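Local coordinates for serine proteinase inhibitor 1 (Myxoma virus, PDB 6BJ5), which inhibits serine proteases as a member of the poxvirus branch of the serpin family and is important in the virulence of the virus, at residues A[32-37]-A[251-256]; A[40-45]-A[63-68]; A[76-81]-A[142-147]; A[132-137]-A[292-297]; A[147-152]-A[307-312]. All coordinates share one frame; numbering follows the deposited sequence.

Interaction 1: residues A[32-37]-A[251-256]; sequences NVVFSP and FSVESV
Val34 and Ser255 share the one polar bond of this contact. The backbone N-H of Val34 donates to the hydroxyl oxygen of Ser255, with 3.1 Å between Val34 N and Ser255 OG, and it points there almost straight, at 162°. The first torsion of Ser255 sets OG anti to its carbonyl carbon (chi1 -73°), which brings the oxygen up to the backbone of the short strand. Serine suits the place because its side chain is small enough for a backbone amide to come right down on the sheet.

The other side-chain packing is mainly carbon against carbon. Val34 lowers both methyls onto the strand: CG1 meets Val253 CG1 at 3.5 Å, while CG2 lies 3.7 Å from Ser255 CB. Val253 turns its CG2 methyl to Asn32, 3.8 Å from Asn32 CB, and the two side chains meet at about a right angle.

Geometrically, strand 33-35 does not join the strand below but crosses over it. The short axes come within 5.9 Å at an angle of 72°. The backbone of Ser255 is paired with Ser297 in its own sheet, whereas residues 33 to 35 form an antiparallel ladder with a strand of the neighbouring chain, probably the C-terminal part of the cleaved serpin. Val33 points away from 251-256 and packs on Phe23 and Val26.

The large sheet and this ladder pack on each other, consistent with sheets A and B of serpins, with branched valines filling the layer between them. The chemistry implies that the serine serves as a buried acceptor, giving an amide on the packing side a partner within a largely hydrophobic interface.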
# COMPACT_ATOMS: atom_id res chain seq x y z
N ASN A 32 7.84 -6.78 10.18
CA ASN A 32 6.70 -5.89 10.02
C ASN A 32 6.69 -5.40 8.57
O ASN A 32 7.69 -4.87 8.07
CB ASN A 32 6.81 -4.71 10.98
CG ASN A 32 6.73 -5.11 12.45
OD1 ASN A 32 7.23 -4.40 13.30
ND2 ASN A 32 6.13 -6.25 12.75
N VAL A 33 5.58 -5.61 7.88
CA VAL A 33 5.47 -5.23 6.49
C VAL A 33 4.26 -4.32 6.32
O VAL A 33 3.19 -4.59 6.88
CB VAL A 33 5.33 -6.47 5.58
CG1 VAL A 33 5.21 -6.05 4.12
CG2 VAL A 33 6.49 -7.41 5.80
N VAL A 34 4.45 -3.23 5.58
CA VAL A 34 3.38 -2.32 5.21
C VAL A 34 3.33 -2.22 3.69
O VAL A 34 4.34 -2.35 3.00
CB VAL A 34 3.56 -0.94 5.87
CG1 VAL A 34 3.56 -1.08 7.37
CG2 VAL A 34 4.85 -0.31 5.40
N PHE A 35 2.14 -1.98 3.17
CA PHE A 35 1.92 -2.14 1.74
C PHE A 35 0.78 -1.23 1.31
O PHE A 35 -0.09 -0.87 2.11
CB PHE A 35 1.61 -3.62 1.46
CG PHE A 35 1.29 -3.93 0.04
CD1 PHE A 35 2.20 -3.66 -0.97
CD2 PHE A 35 0.06 -4.47 -0.28
CE1 PHE A 35 1.89 -3.98 -2.29
CE2 PHE A 35 -0.26 -4.76 -1.56
CZ PHE A 35 0.67 -4.52 -2.59
N SER A 36 0.79 -0.82 0.05
CA SER A 36 -0.34 -0.06 -0.47
C SER A 36 -0.90 -0.78 -1.67
O SER A 36 -0.34 -0.67 -2.78
CB SER A 36 0.05 1.35 -0.86
OG SER A 36 -1.09 1.97 -1.45
N PRO A 37 -1.98 -1.56 -1.51
CA PRO A 37 -2.68 -2.09 -2.69
C PRO A 37 -3.19 -1.01 -3.63
O PRO A 37 -3.14 -1.20 -4.85
CB PRO A 37 -3.81 -2.92 -2.06
CG PRO A 37 -3.93 -2.42 -0.67
CD PRO A 37 -2.57 -2.04 -0.26
N PHE A 251 2.91 2.27 16.40
CA PHE A 251 3.88 1.63 15.51
C PHE A 251 4.27 2.56 14.37
O PHE A 251 3.49 3.42 13.92
CB PHE A 251 3.37 0.30 14.97
CG PHE A 251 2.11 0.38 14.15
CD1 PHE A 251 2.16 0.64 12.79
CD2 PHE A 251 0.87 0.17 14.75
CE1 PHE A 251 0.98 0.70 12.02
CE2 PHE A 251 -0.30 0.23 14.00
CZ PHE A 251 -0.23 0.50 12.62
N SER A 252 5.49 2.35 13.90
CA SER A 252 6.09 3.08 12.79
C SER A 252 6.85 2.05 11.98
O SER A 252 7.74 1.38 12.52
CB SER A 252 7.02 4.19 13.31
OG SER A 252 7.60 4.94 12.25
N VAL A 253 6.48 1.87 10.71
CA VAL A 253 7.07 0.82 9.88
C VAL A 253 7.34 1.38 8.49
O VAL A 253 6.52 2.11 7.92
CB VAL A 253 6.15 -0.42 9.79
CG1 VAL A 253 6.73 -1.45 8.83
CG2 VAL A 253 6.00 -1.03 11.15
N GLU A 254 8.51 1.04 7.95
CA GLU A 254 8.87 1.35 6.58
C GLU A 254 9.29 0.06 5.90
O GLU A 254 10.05 -0.74 6.46
CB GLU A 254 10.00 2.38 6.48
CG GLU A 254 10.31 2.81 5.04
CD GLU A 254 11.43 3.84 4.93
OE1 GLU A 254 11.13 5.05 5.03
OE2 GLU A 254 12.60 3.44 4.72
N SER A 255 8.79 -0.13 4.68
CA SER A 255 8.98 -1.36 3.92
C SER A 255 9.37 -0.98 2.50
O SER A 255 8.73 -0.12 1.90
CB SER A 255 7.70 -2.21 3.91
OG SER A 255 7.48 -2.83 5.17
N VAL A 256 10.41 -1.63 1.98
CA VAL A 256 10.84 -1.46 0.59
C VAL A 256 10.67 -2.80 -0.09
O VAL A 256 11.45 -3.73 0.16
CB VAL A 256 12.28 -0.97 0.50
CG1 VAL A 256 12.72 -0.97 -0.95
CG2 VAL A 256 12.39 0.42 1.12

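Interaction 2: residues A[40-45]-A[63-68]; sequences LTSALS and ESVVED
A loop without regular structure, 63-68, runs past one side of the helical segment 40-45, with 5.9 Å between Ser45 CA and Glu63 CA and 6.4 Å between Ser42 CA and Val65 CA. Val65 carries most of the contact. Its CG1 methyl lies against two residues one helical turn apart, 4.1 Å from both Thr41 CG2 and Ser45 CB. Its CG2 methyl faces Ser42, coming 3.8 Å from Ser42 OG. A chi1 of -56° sets Val65 CG1 anti to the carbonyl carbon, beside the backbone N, where it faces Thr41 and Ser45. The side chains of Thr41 and Val65 run antiparallel past one another.

Small hydroxyl residues suit this helix face: Thr41 and Ser45 present carbon to the valine, Ser42 its hydroxyl oxygen, and all three oxygens bond to backbone carbonyls. Thr41 OG1 bonds to Pro37 O and Ser42 OG to Tyr38 O, both one turn back in the helix. Ser45 OG bonds instead to Pro62 O, just before the loop segment. It is also 3.5 Å from Glu63 O, but the angle there is too poor for a hydrogen bond. The contact is modest in extent.

In the fold, helix 37-49 lies behind the large serpin sheet: Ser42 and Ala43 rest on Ser146 and Leu144 of strand 142-153. Arg76 of strand 73-81 touches both Ser45 and Val65 and bonds through NH1 to Ser42 O, tying helix, loop and sheet together.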
# COMPACT_ATOMS: atom_id res chain seq x y z
N LEU A 40 -0.28 0.27 -5.79
CA LEU A 40 0.09 -0.68 -6.84
C LEU A 40 -0.92 -0.63 -7.98
O LEU A 40 -0.55 -0.48 -9.15
CB LEU A 40 0.15 -2.09 -6.27
CG LEU A 40 0.57 -3.16 -7.28
CD1 LEU A 40 1.89 -2.76 -7.93
CD2 LEU A 40 0.75 -4.52 -6.59
N THR A 41 -2.20 -0.74 -7.63
CA THR A 41 -3.30 -0.75 -8.60
C THR A 41 -3.30 0.52 -9.44
O THR A 41 -3.56 0.46 -10.65
CB THR A 41 -4.62 -0.91 -7.84
OG1 THR A 41 -4.67 -2.23 -7.29
CG2 THR A 41 -5.82 -0.69 -8.77
N SER A 42 -3.06 1.68 -8.82
CA SER A 42 -3.05 2.92 -9.58
C SER A 42 -1.91 2.94 -10.60
O SER A 42 -2.11 3.35 -11.75
CB SER A 42 -2.95 4.11 -8.64
OG SER A 42 -4.03 4.10 -7.71
N ALA A 43 -0.73 2.44 -10.21
CA ALA A 43 0.41 2.38 -11.13
C ALA A 43 0.11 1.47 -12.31
O ALA A 43 0.30 1.86 -13.47
CB ALA A 43 1.64 1.88 -10.37
N LEU A 44 -0.37 0.26 -12.03
CA LEU A 44 -0.71 -0.69 -13.08
C LEU A 44 -1.78 -0.13 -14.02
O LEU A 44 -1.77 -0.40 -15.22
CB LEU A 44 -1.21 -2.00 -12.47
CG LEU A 44 -0.27 -2.85 -11.63
CD1 LEU A 44 -0.97 -4.12 -11.18
CD2 LEU A 44 0.97 -3.19 -12.42
N SER A 45 -2.70 0.66 -13.47
CA SER A 45 -3.77 1.24 -14.28
C SER A 45 -3.22 2.22 -15.31
O SER A 45 -3.66 2.24 -16.46
CB SER A 45 -4.79 1.90 -13.35
OG SER A 45 -5.88 2.46 -14.05
N GLU A 63 -9.97 0.27 -14.94
CA GLU A 63 -9.45 1.34 -15.77
C GLU A 63 -9.55 2.71 -15.11
O GLU A 63 -8.81 3.62 -15.49
CB GLU A 63 -10.19 1.38 -17.10
CG GLU A 63 -10.11 0.09 -17.89
CD GLU A 63 -10.37 0.32 -19.37
OE1 GLU A 63 -10.49 1.51 -19.78
OE2 GLU A 63 -10.46 -0.68 -20.13
N SER A 64 -10.44 2.87 -14.13
CA SER A 64 -10.55 4.11 -13.37
C SER A 64 -10.38 3.74 -11.91
O SER A 64 -11.10 2.87 -11.41
CB SER A 64 -11.90 4.81 -13.61
OG SER A 64 -12.11 5.82 -12.63
N VAL A 65 -9.45 4.37 -11.24
CA VAL A 65 -9.31 4.17 -9.81
C VAL A 65 -10.03 5.29 -9.08
O VAL A 65 -10.08 6.43 -9.56
CB VAL A 65 -7.83 4.07 -9.38
CG1 VAL A 65 -7.12 2.95 -10.16
CG2 VAL A 65 -7.13 5.45 -9.51
N VAL A 66 -10.62 4.94 -7.94
CA VAL A 66 -11.27 5.94 -7.12
C VAL A 66 -10.25 7.01 -6.76
O VAL A 66 -9.04 6.74 -6.66
CB VAL A 66 -11.87 5.28 -5.86
CG1 VAL A 66 -12.40 6.33 -4.86
CG2 VAL A 66 -12.95 4.30 -6.27
N GLU A 67 -10.73 8.23 -6.61
CA GLU A 67 -9.93 9.31 -6.08
C GLU A 67 -10.82 10.18 -5.21
O GLU A 67 -12.01 10.35 -5.50
CB GLU A 67 -9.26 10.12 -7.20
CG GLU A 67 -7.83 9.68 -7.47
CD GLU A 67 -7.43 9.81 -8.93
OE1 GLU A 67 -8.32 10.03 -9.78
OE2 GLU A 67 -6.21 9.68 -9.23
N ASP A 68 -10.26 10.66 -4.11
CA ASP A 68 -10.95 11.55 -3.18
C ASP A 68 -9.86 12.39 -2.55
O ASP A 68 -8.99 11.85 -1.88
CB ASP A 68 -11.73 10.74 -2.14
CG ASP A 68 -12.46 11.63 -1.12
OD1 ASP A 68 -12.12 12.82 -0.97
OD2 ASP A 68 -13.39 11.11 -0.46

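Interaction 3: residues A[76-81]-A[142-147]; sequences RELFVD and MLLLSS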
# COMPACT_ATOMS: atom_id res chain seq x y z
N ARG A 76 0.14 10.62 -9.97
CA ARG A 76 0.56 9.73 -11.05
C ARG A 76 1.33 10.51 -12.10
O ARG A 76 0.80 11.46 -12.69
CB ARG A 76 -0.64 9.03 -11.68
CG ARG A 76 -1.32 8.07 -10.74
CD ARG A 76 -2.81 8.13 -10.92
NE ARG A 76 -3.31 6.78 -11.03
CZ ARG A 76 -4.48 6.45 -11.53
NH1 ARG A 76 -4.83 5.18 -11.59
NH2 ARG A 76 -5.28 7.40 -11.97
N GLU A 77 2.58 10.08 -12.34
CA GLU A 77 3.48 10.73 -13.28
C GLU A 77 4.17 9.63 -14.06
O GLU A 77 4.34 8.51 -13.55
CB GLU A 77 4.54 11.61 -12.58
CG GLU A 77 3.99 12.69 -11.66
CD GLU A 77 3.11 13.71 -12.36
OE1 GLU A 77 3.46 14.19 -13.46
OE2 GLU A 77 2.03 14.01 -11.81
N LEU A 78 4.54 9.95 -15.30
CA LEU A 78 5.32 9.07 -16.15
C LEU A 78 6.52 9.84 -16.68
O LEU A 78 6.38 10.95 -17.20
CB LEU A 78 4.46 8.53 -17.30
CG LEU A 78 5.16 7.67 -18.36
CD1 LEU A 78 5.79 6.41 -17.76
CD2 LEU A 78 4.21 7.32 -19.50
N PHE A 79 7.71 9.27 -16.53
CA PHE A 79 8.95 9.91 -16.97
C PHE A 79 9.52 9.05 -18.08
O PHE A 79 10.04 7.96 -17.82
CB PHE A 79 9.93 10.03 -15.81
CG PHE A 79 9.40 10.83 -14.67
CD1 PHE A 79 9.56 12.20 -14.64
CD2 PHE A 79 8.68 10.22 -13.65
CE1 PHE A 79 9.04 12.95 -13.61
CE2 PHE A 79 8.16 10.95 -12.61
CZ PHE A 79 8.33 12.32 -12.59
N VAL A 80 9.43 9.52 -19.31
CA VAL A 80 9.96 8.77 -20.44
C VAL A 80 11.20 9.48 -20.94
O VAL A 80 11.22 10.71 -21.05
CB VAL A 80 8.92 8.62 -21.56
CG1 VAL A 80 9.53 7.83 -22.71
CG2 VAL A 80 7.72 7.90 -21.00
N ASP A 81 12.22 8.69 -21.26
CA ASP A 81 13.47 9.26 -21.74
C ASP A 81 13.23 10.01 -23.04
O ASP A 81 12.37 9.64 -23.84
CB ASP A 81 14.50 8.17 -21.93
CG ASP A 81 15.87 8.74 -22.22
OD1 ASP A 81 16.55 9.19 -21.28
OD2 ASP A 81 16.23 8.81 -23.41
N MET A 142 11.84 4.37 -18.94
CA MET A 142 10.57 4.92 -18.50
C MET A 142 10.48 4.80 -16.98
O MET A 142 11.05 3.87 -16.41
CB MET A 142 9.42 4.17 -19.15
CG MET A 142 9.02 2.91 -18.35
SD MET A 142 7.84 1.92 -19.24
CE MET A 142 6.93 3.26 -19.98
N LEU A 143 9.83 5.76 -16.31
CA LEU A 143 9.54 5.58 -14.90
C LEU A 143 8.07 5.90 -14.70
O LEU A 143 7.63 7.00 -15.04
CB LEU A 143 10.44 6.46 -14.02
CG LEU A 143 10.09 6.27 -12.55
CD1 LEU A 143 10.70 4.92 -12.10
CD2 LEU A 143 10.62 7.42 -11.72
N LEU A 144 7.30 4.92 -14.24
CA LEU A 144 5.90 5.14 -13.95
C LEU A 144 5.80 5.22 -12.44
O LEU A 144 6.20 4.28 -11.74
CB LEU A 144 5.03 4.00 -14.47
CG LEU A 144 3.55 4.33 -14.61
CD1 LEU A 144 2.91 3.39 -15.62
CD2 LEU A 144 2.79 4.30 -13.28
N LEU A 145 5.28 6.33 -11.93
CA LEU A 145 5.35 6.57 -10.50
C LEU A 145 3.95 6.88 -9.96
O LEU A 145 3.26 7.76 -10.49
CB LEU A 145 6.35 7.68 -10.18
CG LEU A 145 6.35 8.08 -8.71
CD1 LEU A 145 7.06 7.02 -7.90
CD2 LEU A 145 7.02 9.43 -8.53
N SER A 146 3.56 6.14 -8.91
CA SER A 146 2.29 6.29 -8.19
C SER A 146 2.57 6.61 -6.72
O SER A 146 3.21 5.81 -6.02
CB SER A 146 1.45 5.02 -8.31
OG SER A 146 0.19 5.14 -7.66
N SER A 147 2.07 7.74 -6.25
CA SER A 147 2.28 8.20 -4.89
C SER A 147 0.95 8.27 -4.16
O SER A 147 -0.02 8.82 -4.70
CB SER A 147 2.92 9.58 -4.89
OG SER A 147 4.23 9.50 -5.41
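Phe79 and Leu143 bond to each other twice through their backbones, and their side chains extend together from one face. Phe79 N reaches Leu143 O at 2.7 Å, while the return bond from Leu143 N is more bent, at 147°. Phe79 CD2 meets Leu143 CD2 at 3.9 Å, and Leu145 CB sits at the ring edge, near its plane. A second hydrogen-bonded pair, Glu77 with Leu145, repeats the pattern, with 2.9 Å from Leu145 N to Glu77 O. On the reverse face Leu78 sets CG anti to its backbone N (chi1 175°), and its CD1 lies 4.0 Å from Met142 CE and 4.1 Å from Leu144 CB.

Strands 73-81 and 142-153 are antiparallel neighbours in sheet A, the large central sheet of serpins, and alternation puts Leu78 and Leu144 on one face, Phe79 and Leu143 on the other. Leu78 meets Phe90 and Phe94 of helix 88-98, and Leu144 rests on Val46 and Leu47 of helix 37-49. Glu77, buried on the face of Phe79, is satisfied by several partners: its OE1 bonds to Tyr119 OH and Thr100 OG1, and OE2 forms a salt bridge with Lys123. Past the pairing, Asp81 OD1 accepts from Phe107 N and its OD2 bonds to Ser83 OG.

Interaction 4: residues A[132-137]-A[292-297]; sequences LDASLD and KVLQTS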
# COMPACT_ATOMS: atom_id res chain seq x y z
N LEU A 132 14.46 6.21 -4.22
CA LEU A 132 14.17 5.61 -5.51
C LEU A 132 15.45 5.38 -6.32
O LEU A 132 15.38 5.19 -7.53
CB LEU A 132 13.17 6.46 -6.30
CG LEU A 132 13.49 7.92 -6.71
CD1 LEU A 132 14.22 8.00 -8.03
CD2 LEU A 132 12.24 8.77 -6.83
N ASP A 133 16.62 5.43 -5.68
CA ASP A 133 17.82 5.01 -6.39
C ASP A 133 17.90 3.50 -6.52
O ASP A 133 18.62 3.00 -7.39
CB ASP A 133 19.10 5.50 -5.71
CG ASP A 133 20.30 5.41 -6.65
OD1 ASP A 133 20.32 6.08 -7.70
OD2 ASP A 133 21.23 4.64 -6.34
N ALA A 134 17.20 2.79 -5.64
CA ALA A 134 16.96 1.37 -5.85
C ALA A 134 16.43 1.07 -7.25
O ALA A 134 16.69 -0.00 -7.80
CB ALA A 134 16.00 0.85 -4.79
N SER A 135 15.70 2.01 -7.86
CA SER A 135 14.92 1.72 -9.06
C SER A 135 15.41 2.37 -10.35
O SER A 135 14.95 1.97 -11.42
CB SER A 135 13.47 2.18 -8.81
OG SER A 135 12.53 1.53 -9.65
N LEU A 136 16.37 3.29 -10.30
CA LEU A 136 16.88 3.92 -11.52
C LEU A 136 18.22 3.32 -11.90
O LEU A 136 19.21 3.47 -11.17
CB LEU A 136 16.98 5.43 -11.40
CG LEU A 136 15.57 6.00 -11.40
CD1 LEU A 136 15.56 7.50 -11.16
CD2 LEU A 136 14.83 5.62 -12.67
N ASP A 137 18.20 2.55 -12.96
CA ASP A 137 19.37 2.02 -13.64
C ASP A 137 19.86 3.10 -14.62
O ASP A 137 19.36 4.23 -14.62
CB ASP A 137 18.93 0.67 -14.22
CG ASP A 137 19.79 0.18 -15.32
OD1 ASP A 137 20.87 -0.38 -15.03
OD2 ASP A 137 19.37 0.32 -16.48
N LYS A 292 11.48 -3.61 -13.37
CA LYS A 292 11.33 -3.63 -11.92
C LYS A 292 10.03 -2.94 -11.53
O LYS A 292 9.65 -1.94 -12.14
CB LYS A 292 12.51 -2.98 -11.17
CG LYS A 292 13.91 -3.44 -11.58
CD LYS A 292 15.00 -2.59 -10.92
CE LYS A 292 16.21 -2.39 -11.84
NZ LYS A 292 17.45 -2.00 -11.10
N VAL A 293 9.37 -3.48 -10.51
CA VAL A 293 8.27 -2.80 -9.84
C VAL A 293 8.63 -2.75 -8.37
O VAL A 293 8.75 -3.79 -7.71
CB VAL A 293 6.92 -3.50 -10.04
CG1 VAL A 293 5.82 -2.66 -9.36
CG2 VAL A 293 6.62 -3.69 -11.52
N LEU A 294 8.84 -1.54 -7.86
CA LEU A 294 9.24 -1.32 -6.48
C LEU A 294 8.27 -0.39 -5.78
O LEU A 294 7.79 0.59 -6.38
CB LEU A 294 10.66 -0.75 -6.39
CG LEU A 294 11.71 -1.64 -7.05
CD1 LEU A 294 13.10 -1.02 -6.88
CD2 LEU A 294 11.65 -3.06 -6.51
N GLN A 295 7.97 -0.73 -4.53
CA GLN A 295 7.12 0.09 -3.67
C GLN A 295 7.82 0.32 -2.34
O GLN A 295 8.23 -0.63 -1.66
CB GLN A 295 5.76 -0.57 -3.45
CG GLN A 295 4.67 0.41 -3.08
CD GLN A 295 3.39 -0.25 -2.64
OE1 GLN A 295 3.28 -0.78 -1.53
NE2 GLN A 295 2.42 -0.26 -3.55
N THR A 296 7.94 1.58 -1.94
CA THR A 296 8.37 1.90 -0.60
C THR A 296 7.20 2.57 0.11
O THR A 296 6.59 3.52 -0.42
CB THR A 296 9.61 2.79 -0.60
OG1 THR A 296 9.27 4.07 -1.12
CG2 THR A 296 10.69 2.20 -1.46
N SER A 297 6.86 2.04 1.27
CA SER A 297 5.72 2.51 2.04
C SER A 297 6.17 2.79 3.47
O SER A 297 7.15 2.22 3.96
CB SER A 297 4.57 1.49 2.05
OG SER A 297 4.14 1.17 0.74
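Ser135 and Leu294 mark the nearest approach of the two backbones, with CA atoms 6.9 Å apart, too far for the segments to pair. Residues 132-137 form an irregular loop with a weak turn bond from Ser135 N to Leu132 O, whereas 293-297 is extended strand. In serpin terms, the loop belongs to the connection that leads from helix 112-120 into strand 142-153 and lies over sheet A, and the strand is one of that sheet's central members.

Leu294 makes the main touch with a single methyl. Its first torsion puts CG anti to the carbonyl carbon (chi1 -58°), and CD1 ends against the loop, 3.8 Å from Ser135 CB and 4.0 Å from Ala134 CB. The carbonyl oxygen Ala134 O is also close to that methyl. Small residues suit the loop because little more than CB stands between its backbone and the leucine.

Polar groups of the loop find partners outside the two segments. Ser135 OG makes a weak hydrogen bond to Thr315 O, of the residue to which Lys292 is bonded through the backbone. Asp137 OD2 bonds to Asp139 N. Across the two segments the contact is mainly that of one leucine methyl near the protein surface.

Lys292 extends its chain to the loop. Its charge lies in the neighbourhood of Asp137 without forming a salt bridge, since 5.5 Å separates Lys292 NZ from Asp137 OD1. The lysine nitrogen comes nearer to a backbone carbonyl, with NZ 3.9 Å from Ala134 O.

Interaction 5: residues A[147-152]-A[307-312]; sequences SVRMKT and TASSDT
Arg149 and Asp311 both set CG anti to their carbonyl carbons, and a bend at chi2 of Arg149 (-81°) turns CD across toward Ser309, so the guanidinium can reach the carboxylate. NH1 forms a salt bridge to Asp311 OD1 at 2.9 Å, with the oxygen in the guanidinium plane and the two groups turned 68° apart. OD1 also accepts from Ser147 OG, at a short 2.5 Å, on the anti side; the arginine uses the syn side, and the two donors come from opposite faces of the carboxylate. Ser309 OG lies 3.1 Å above the guanidinium plane, displaced toward its rim. These charged and hydroxyl groups share one face of the sheet with Lys151, whose CG lies alongside Thr307 OG1.

Apart from Ser310 the other face is apolar: Met150 CE meets Ala308 CB at 3.7 Å. Antiparallel backbone bonds join Val148 with Ser310 and Met150 with Ala308.

Small residues at 308-310 would fit the serpin hinge, and strand 305-314 lies between 142-153 and 293-302, consistent with a reactive loop inserted in sheet A. Ser310 OG bonds to Ser297 OG. Val148 packs on Tyr38 of helix 37-49, and Phe30 of the neighbouring chain covers Val148, Ala308 and Ser310.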
# COMPACT_ATOMS: atom_id res chain seq x y z
N SER A 147 2.07 7.74 -6.25
CA SER A 147 2.28 8.20 -4.89
C SER A 147 0.95 8.27 -4.16
O SER A 147 -0.02 8.82 -4.70
CB SER A 147 2.92 9.58 -4.89
OG SER A 147 4.23 9.50 -5.41
N VAL A 148 0.91 7.75 -2.93
CA VAL A 148 -0.30 7.79 -2.10
C VAL A 148 0.09 8.38 -0.76
O VAL A 148 1.10 7.98 -0.16
CB VAL A 148 -0.94 6.40 -1.91
CG1 VAL A 148 -2.22 6.55 -1.14
CG2 VAL A 148 -1.22 5.73 -3.24
N ARG A 149 -0.71 9.34 -0.27
CA ARG A 149 -0.44 9.95 1.02
C ARG A 149 -1.72 10.09 1.83
O ARG A 149 -2.78 10.42 1.29
CB ARG A 149 0.16 11.35 0.88
CG ARG A 149 1.46 11.39 0.11
CD ARG A 149 2.67 11.02 0.94
NE ARG A 149 3.89 11.35 0.21
CZ ARG A 149 4.36 10.69 -0.85
NH1 ARG A 149 3.71 9.63 -1.33
NH2 ARG A 149 5.48 11.10 -1.43
N MET A 150 -1.62 9.82 3.13
CA MET A 150 -2.75 10.03 4.02
C MET A 150 -2.20 10.46 5.36
O MET A 150 -1.29 9.81 5.90
CB MET A 150 -3.59 8.78 4.18
CG MET A 150 -4.81 9.02 5.01
SD MET A 150 -5.56 7.45 5.33
CE MET A 150 -4.07 6.58 5.85
N LYS A 151 -2.75 11.55 5.91
CA LYS A 151 -2.45 11.96 7.27
C LYS A 151 -3.75 12.46 7.89
O LYS A 151 -4.28 13.48 7.46
CB LYS A 151 -1.36 13.03 7.28
CG LYS A 151 -0.87 13.41 8.65
CD LYS A 151 0.30 14.38 8.57
CE LYS A 151 0.84 14.68 9.95
NZ LYS A 151 -0.20 15.32 10.81
N THR A 152 -4.26 11.74 8.89
CA THR A 152 -5.58 11.98 9.46
C THR A 152 -5.63 11.57 10.94
O THR A 152 -5.08 10.54 11.33
CB THR A 152 -6.67 11.19 8.70
OG1 THR A 152 -6.47 11.30 7.29
CG2 THR A 152 -8.07 11.70 9.07
N THR A 307 -0.31 8.44 9.95
CA THR A 307 0.35 9.04 8.80
C THR A 307 0.88 7.90 7.93
O THR A 307 1.66 7.07 8.40
CB THR A 307 1.50 9.96 9.21
OG1 THR A 307 1.02 10.98 10.09
CG2 THR A 307 2.10 10.65 7.95
N ALA A 308 0.42 7.85 6.67
CA ALA A 308 0.73 6.73 5.79
C ALA A 308 1.18 7.25 4.43
O ALA A 308 0.60 8.19 3.88
CB ALA A 308 -0.45 5.79 5.59
N SER A 309 2.13 6.54 3.85
CA SER A 309 2.76 7.02 2.64
C SER A 309 3.15 5.85 1.78
O SER A 309 3.60 4.81 2.29
CB SER A 309 4.00 7.84 3.02
OG SER A 309 4.56 8.41 1.88
N SER A 310 2.98 6.00 0.46
CA SER A 310 3.45 4.93 -0.41
C SER A 310 3.75 5.46 -1.80
O SER A 310 2.97 6.23 -2.38
CB SER A 310 2.43 3.80 -0.48
OG SER A 310 2.95 2.76 -1.29
N ASP A 311 4.89 5.03 -2.35
CA ASP A 311 5.30 5.37 -3.71
C ASP A 311 5.63 4.08 -4.45
O ASP A 311 6.47 3.30 -3.98
CB ASP A 311 6.49 6.31 -3.71
CG ASP A 311 6.18 7.61 -3.03
OD1 ASP A 311 5.18 8.26 -3.42
OD2 ASP A 311 6.91 7.98 -2.08
N THR A 312 4.96 3.85 -5.58
CA THR A 312 5.20 2.68 -6.42
C THR A 312 5.90 3.11 -7.69
O THR A 312 5.44 4.04 -8.37
CB THR A 312 3.89 1.96 -6.74
OG1 THR A 312 3.24 1.58 -5.52
CG2 THR A 312 4.15 0.72 -7.59

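Overall arrangement
Four of the five contacts reach the large mixed sheet. Across it, 73-81, 142-153, 305-314, 293-302 and 243-258 lie in that order, so interactions 3 and 5 are successive seams sharing Ser147, their centres 17 Å apart. Interaction 4 puts a loop over strand 293-302, and interaction 1 crosses strand 243-258, its centre 11 Å from that of interaction 5. Interaction 2 sits on helix 37-49, which directly follows strand 33-35. Along the chain, interaction 2 closes before 3 opens, and 3 before 5, while interaction 1 crosses 4 and 5. Strand 305-314, near the end of the chain, thus lies inside a sheet built from distant segments, as in loop-inserted serpins.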